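Local coordinates for CMP-sialic acid transporter 1 (PDB 6I1R), which probably carries CMP-sialic acid from the cytoplasm into the Golgi in exchange for CMP, and is seen here with CMP bound, facing outward, at residues I127-T141 / L291-Y303. The protein carries 5 engineered substitutions. Residues are numbered along the deposited sequence; the frame is centred on the assembly and turned at random.
Sequences IQWMAIVLLAVGTTT and LGIIICIISLQMY
Leu291 meets the methyl of Thr141 with its CB where the antiparallel helices 126-143 and 287-304, the latter predicted to span the membrane, begin to pair, axes 7.6 Å apart. Thr141 directs that methyl, CG2, anti to its own nitrogen and over the backbone of Gly292, while OG1 turns back to Val137 O, 36° out of the carbonyl plane and on the face opposite Thr141 N. A valine in its place would probably strip Val137 O of its hydroxyl donor, leaving it the backbone N of Thr141. Gly292 faces Gly138 with their CA atoms 4.3 Å apart; neither has a side chain to hold the backbones apart. Ile295 sets CG2 against Gly138 CA and crosses Leu134 at about a right angle, whereas Cys296 turns SG to Thr139 CG2 and Leu135 CD1. At Ser299, chi1 of -179° carries OG to Ala131 O as a hydrogen-bond donor, to a carbonyl that also accepts Leu135 N. Met302 is a knob among Ile127, Met130, Ala131 and Leu134, its CE 3.5 Å from Ile127 CD1. Gln128 lays CG against CD2 of the Tyr303 ring, with NE2 over one face, the amide plane 28° from the ring; Ile132 CD1 meets CE2 obliquely and Ala131 CB lies at the edge. Gln128 OE1 bonds to Ser125 N. Helix 259-279 flanks this pairing through Tyr264 and Leu271. Small residues thus permit close backbone approach, with apolar packing dominant and one serine hydroxyl as the cross-helix hydrogen-bond donor.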
loop_
_atom_site.group_PDB
_atom_site.type_symbol
_atom_site.label_atom_id
_atom_site.label_comp_id
_atom_site.label_asym_id
_atom_site.label_seq_id
_atom_site.Cartn_x
_atom_site.Cartn_y
_atom_site.Cartn_z
ATOM N N ILE B 127 35.790 -14.247 -17.911
ATOM C CA ILE B 127 35.510 -14.732 -16.552
ATOM C C ILE B 127 34.645 -13.708 -15.806
ATOM O O ILE B 127 33.743 -14.086 -15.054
ATOM C CB ILE B 127 36.813 -15.052 -15.781
ATOM C CG1 ILE B 127 36.533 -15.637 -14.394
ATOM C CG2 ILE B 127 37.725 -13.838 -15.680
ATOM C CD1 ILE B 127 35.632 -16.846 -14.401
ATOM N N GLN B 128 34.934 -12.423 -16.009
ATOM C CA GLN B 128 34.197 -11.347 -15.350
ATOM C C GLN B 128 32.784 -11.262 -15.939
ATOM O O GLN B 128 31.813 -11.160 -15.194
ATOM C CB GLN B 128 34.946 -10.019 -15.485
ATOM C CG GLN B 128 36.045 -9.843 -14.445
ATOM C CD GLN B 128 36.982 -8.700 -14.753
ATOM O OE1 GLN B 128 37.057 -8.211 -15.878
ATOM N NE2 GLN B 128 37.723 -8.272 -13.744
ATOM N N TRP B 129 32.678 -11.321 -17.265
ATOM C CA TRP B 129 31.373 -11.298 -17.936
ATOM C C TRP B 129 30.503 -12.459 -17.438
ATOM O O TRP B 129 29.301 -12.293 -17.219
ATOM C CB TRP B 129 31.533 -11.328 -19.462
ATOM C CG TRP B 129 31.426 -9.974 -20.091
ATOM C CD1 TRP B 129 32.425 -9.240 -20.662
ATOM C CD2 TRP B 129 30.236 -9.173 -20.187
ATOM N NE1 TRP B 129 31.938 -8.044 -21.115
ATOM C CE2 TRP B 129 30.598 -7.973 -20.837
ATOM C CE3 TRP B 129 28.905 -9.356 -19.790
ATOM C CZ2 TRP B 129 29.671 -6.965 -21.099
ATOM C CZ3 TRP B 129 27.991 -8.358 -20.051
ATOM C CH2 TRP B 129 28.372 -7.181 -20.697
ATOM N N MET B 130 31.120 -13.620 -17.255
ATOM C CA MET B 130 30.408 -14.800 -16.781
ATOM C C MET B 130 29.981 -14.602 -15.319
ATOM O O MET B 130 28.959 -15.144 -14.899
ATOM C CB MET B 130 31.282 -16.049 -16.925
ATOM C CG MET B 130 31.327 -16.563 -18.357
ATOM S SD MET B 130 32.907 -17.300 -18.831
ATOM C CE MET B 130 33.073 -18.543 -17.557
ATOM N N ALA B 131 30.743 -13.812 -14.562
ATOM C CA ALA B 131 30.398 -13.493 -13.172
ATOM C C ALA B 131 29.189 -12.549 -13.128
ATOM O O ALA B 131 28.272 -12.753 -12.327
ATOM C CB ALA B 131 31.590 -12.893 -12.466
ATOM N N ILE B 132 29.188 -11.529 -13.988
ATOM C CA ILE B 132 28.074 -10.570 -14.039
ATOM C C ILE B 132 26.780 -11.351 -14.297
ATOM O O ILE B 132 25.789 -11.175 -13.589
ATOM C CB ILE B 132 28.295 -9.473 -15.106
ATOM C CG1 ILE B 132 29.644 -8.758 -14.963
ATOM C CG2 ILE B 132 27.144 -8.475 -15.097
ATOM C CD1 ILE B 132 29.912 -8.185 -13.591
ATOM N N VAL B 133 26.811 -12.224 -15.302
ATOM C CA VAL B 133 25.647 -13.038 -15.648
ATOM C C VAL B 133 25.287 -13.915 -14.443
ATOM O O VAL B 133 24.136 -13.930 -14.008
ATOM C CB VAL B 133 25.893 -13.885 -16.915
ATOM C CG1 VAL B 133 24.776 -14.894 -17.147
ATOM C CG2 VAL B 133 26.080 -13.014 -18.150
ATOM N N LEU B 134 26.271 -14.620 -13.893
ATOM C CA LEU B 134 26.009 -15.511 -12.760
ATOM C C LEU B 134 25.317 -14.745 -11.629
ATOM O O LEU B 134 24.432 -15.297 -10.981
ATOM C CB LEU B 134 27.312 -16.135 -12.253
ATOM C CG LEU B 134 27.630 -17.528 -12.790
ATOM C CD1 LEU B 134 28.969 -17.992 -12.252
ATOM C CD2 LEU B 134 26.539 -18.528 -12.434
ATOM N N LEU B 135 25.719 -13.497 -11.396
ATOM C CA LEU B 135 25.121 -12.693 -10.328
ATOM C C LEU B 135 23.625 -12.503 -10.604
ATOM O O LEU B 135 22.796 -12.723 -9.720
ATOM C CB LEU B 135 25.836 -11.341 -10.232
ATOM C CG LEU B 135 25.412 -10.458 -9.059
ATOM C CD1 LEU B 135 25.843 -11.067 -7.733
ATOM C CD2 LEU B 135 25.973 -9.053 -9.206
ATOM N N ALA B 136 23.299 -12.093 -11.827
ATOM C CA ALA B 136 21.910 -11.880 -12.234
ATOM C C ALA B 136 21.122 -13.190 -12.121
ATOM O O ALA B 136 19.989 -13.194 -11.644
ATOM C CB ALA B 136 21.865 -11.334 -13.641
ATOM N N VAL B 137 21.731 -14.288 -12.560
ATOM C CA VAL B 137 21.081 -15.598 -12.525
ATOM C C VAL B 137 20.911 -16.038 -11.063
ATOM O O VAL B 137 19.879 -16.602 -10.708
ATOM C CB VAL B 137 21.869 -16.640 -13.344
ATOM C CG1 VAL B 137 21.343 -18.050 -13.124
ATOM C CG2 VAL B 137 21.878 -16.307 -14.828
ATOM N N GLY B 138 21.912 -15.774 -10.225
ATOM C CA GLY B 138 21.912 -16.224 -8.828
ATOM C C GLY B 138 20.870 -15.513 -7.981
ATOM O O GLY B 138 20.275 -16.114 -7.081
ATOM N N THR B 139 20.664 -14.227 -8.258
ATOM C CA THR B 139 19.692 -13.413 -7.530
ATOM C C THR B 139 18.273 -13.811 -7.955
ATOM O O THR B 139 17.389 -13.985 -7.116
ATOM C CB THR B 139 19.957 -11.920 -7.755
ATOM O OG1 THR B 139 19.949 -11.674 -9.161
ATOM C CG2 THR B 139 21.272 -11.464 -7.161
ATOM N N THR B 140 18.078 -13.949 -9.263
ATOM C CA THR B 140 16.824 -14.452 -9.826
ATOM C C THR B 140 16.467 -15.797 -9.182
ATOM O O THR B 140 15.323 -16.003 -8.778
ATOM C CB THR B 140 16.922 -14.574 -11.352
ATOM O OG1 THR B 140 17.257 -13.287 -11.871
ATOM C CG2 THR B 140 15.646 -15.068 -11.999
ATOM N N THR B 141 17.456 -16.686 -9.078
ATOM C CA THR B 141 17.266 -18.039 -8.536
ATOM C C THR B 141 16.658 -17.970 -7.128
ATOM O O THR B 141 15.737 -18.721 -6.818
ATOM C CB THR B 141 18.586 -18.825 -8.541
ATOM O OG1 THR B 141 18.912 -19.116 -9.900
ATOM C CG2 THR B 141 18.528 -20.114 -7.750
ATOM N N LEU B 291 20.565 -22.023 -2.991
ATOM C CA LEU B 291 21.228 -22.137 -4.296
ATOM C C LEU B 291 21.716 -20.757 -4.758
ATOM O O LEU B 291 22.876 -20.600 -5.141
ATOM C CB LEU B 291 20.256 -22.742 -5.314
ATOM C CG LEU B 291 19.792 -24.172 -5.032
ATOM C CD1 LEU B 291 18.768 -24.619 -6.065
ATOM C CD2 LEU B 291 20.967 -25.138 -4.991
ATOM N N GLY B 292 20.828 -19.766 -4.711
ATOM C CA GLY B 292 21.144 -18.407 -5.156
ATOM C C GLY B 292 22.360 -17.826 -4.448
ATOM O O GLY B 292 23.149 -17.102 -5.058
ATOM N N ILE B 293 22.511 -18.146 -3.163
ATOM C CA ILE B 293 23.634 -17.650 -2.355
ATOM C C ILE B 293 24.946 -18.251 -2.875
ATOM O O ILE B 293 25.934 -17.533 -3.030
ATOM C CB ILE B 293 23.410 -17.955 -0.858
ATOM C CG1 ILE B 293 22.325 -17.056 -0.261
ATOM C CG2 ILE B 293 24.712 -17.852 -0.074
ATOM C CD1 ILE B 293 21.773 -17.545 1.058
ATOM N N ILE B 294 24.951 -19.559 -3.135
ATOM C CA ILE B 294 26.161 -20.262 -3.584
ATOM C C ILE B 294 26.581 -19.715 -4.955
ATOM O O ILE B 294 27.762 -19.440 -5.182
ATOM C CB ILE B 294 25.942 -21.790 -3.611
ATOM C CG1 ILE B 294 25.764 -22.355 -2.199
ATOM C CG2 ILE B 294 27.072 -22.490 -4.355
ATOM C CD1 ILE B 294 25.143 -23.731 -2.154
ATOM N N ILE B 295 25.614 -19.564 -5.856
ATOM C CA ILE B 295 25.868 -18.968 -7.170
ATOM C C ILE B 295 26.516 -17.593 -6.975
ATOM O O ILE B 295 27.521 -17.275 -7.612
ATOM C CB ILE B 295 24.568 -18.871 -7.997
ATOM C CG1 ILE B 295 24.088 -20.250 -8.456
ATOM C CG2 ILE B 295 24.741 -17.923 -9.174
ATOM C CD1 ILE B 295 22.597 -20.343 -8.666
ATOM N N CYS B 296 25.931 -16.797 -6.085
ATOM C CA CYS B 296 26.352 -15.413 -5.888
ATOM C C CYS B 296 27.733 -15.357 -5.218
ATOM O O CYS B 296 28.584 -14.579 -5.647
ATOM C CB CYS B 296 25.311 -14.637 -5.089
ATOM S SG CYS B 296 23.896 -14.116 -6.094
ATOM N N ILE B 297 27.964 -16.175 -4.192
ATOM C CA ILE B 297 29.284 -16.236 -3.543
ATOM C C ILE B 297 30.344 -16.598 -4.592
ATOM O O ILE B 297 31.432 -16.022 -4.600
ATOM C CB ILE B 297 29.282 -17.222 -2.354
ATOM C CG1 ILE B 297 28.515 -16.653 -1.156
ATOM C CG2 ILE B 297 30.702 -17.619 -1.969
ATOM C CD1 ILE B 297 28.297 -17.641 -0.031
ATOM N N ILE B 298 30.024 -17.547 -5.468
ATOM C CA ILE B 298 30.953 -17.968 -6.524
ATOM C C ILE B 298 31.072 -16.847 -7.565
ATOM O O ILE B 298 32.163 -16.592 -8.069
ATOM C CB ILE B 298 30.520 -19.317 -7.140
ATOM C CG1 ILE B 298 30.943 -20.486 -6.246
ATOM C CG2 ILE B 298 31.045 -19.476 -8.562
ATOM C CD1 ILE B 298 30.275 -21.799 -6.578
ATOM N N SER B 299 29.965 -16.178 -7.880
ATOM C CA SER B 299 30.003 -15.028 -8.790
ATOM C C SER B 299 30.889 -13.916 -8.210
ATOM O O SER B 299 31.528 -13.179 -8.963
ATOM C CB SER B 299 28.619 -14.515 -9.090
ATOM O OG SER B 299 28.677 -13.424 -9.996
ATOM N N LEU B 300 30.915 -13.788 -6.884
ATOM C CA LEU B 300 31.762 -12.791 -6.224
ATOM C C LEU B 300 33.234 -13.153 -6.454
ATOM O O LEU B 300 34.017 -12.337 -6.941
ATOM C CB LEU B 300 31.433 -12.748 -4.728
ATOM C CG LEU B 300 31.990 -11.549 -3.960
ATOM C CD1 LEU B 300 30.986 -10.406 -3.926
ATOM C CD2 LEU B 300 32.384 -11.944 -2.545
ATOM N N GLN B 301 33.584 -14.390 -6.116
ATOM C CA GLN B 301 34.956 -14.873 -6.237
ATOM C C GLN B 301 35.442 -14.679 -7.681
ATOM O O GLN B 301 36.485 -14.075 -7.903
ATOM C CB GLN B 301 35.041 -16.335 -5.794
ATOM C CG GLN B 301 34.860 -16.521 -4.294
ATOM C CD GLN B 301 34.955 -17.965 -3.867
ATOM O OE1 GLN B 301 34.495 -18.872 -4.559
ATOM N NE2 GLN B 301 35.552 -18.190 -2.709
ATOM N N MET B 302 34.666 -15.157 -8.649
ATOM C CA MET B 302 35.040 -15.060 -10.067
ATOM C C MET B 302 35.446 -13.624 -10.416
ATOM O O MET B 302 36.501 -13.405 -11.010
ATOM C CB MET B 302 33.884 -15.483 -10.981
ATOM C CG MET B 302 33.665 -16.976 -11.001
ATOM S SD MET B 302 32.088 -17.492 -11.701
ATOM C CE MET B 302 32.242 -16.907 -13.387
ATOM N N TYR B 303 34.614 -12.655 -10.042
ATOM C CA TYR B 303 34.808 -11.280 -10.495
ATOM C C TYR B 303 35.958 -10.604 -9.737
ATOM O O TYR B 303 36.708 -9.829 -10.333
ATOM C CB TYR B 303 33.528 -10.457 -10.332
ATOM C CG TYR B 303 33.652 -9.055 -10.870
ATOM C CD1 TYR B 303 34.163 -8.032 -10.088
ATOM C CD2 TYR B 303 33.301 -8.757 -12.177
ATOM C CE1 TYR B 303 34.303 -6.745 -10.583
ATOM C CE2 TYR B 303 33.430 -7.475 -12.687
ATOM C CZ TYR B 303 33.935 -6.466 -11.886
ATOM O OH TYR B 303 34.067 -5.199 -12.379
#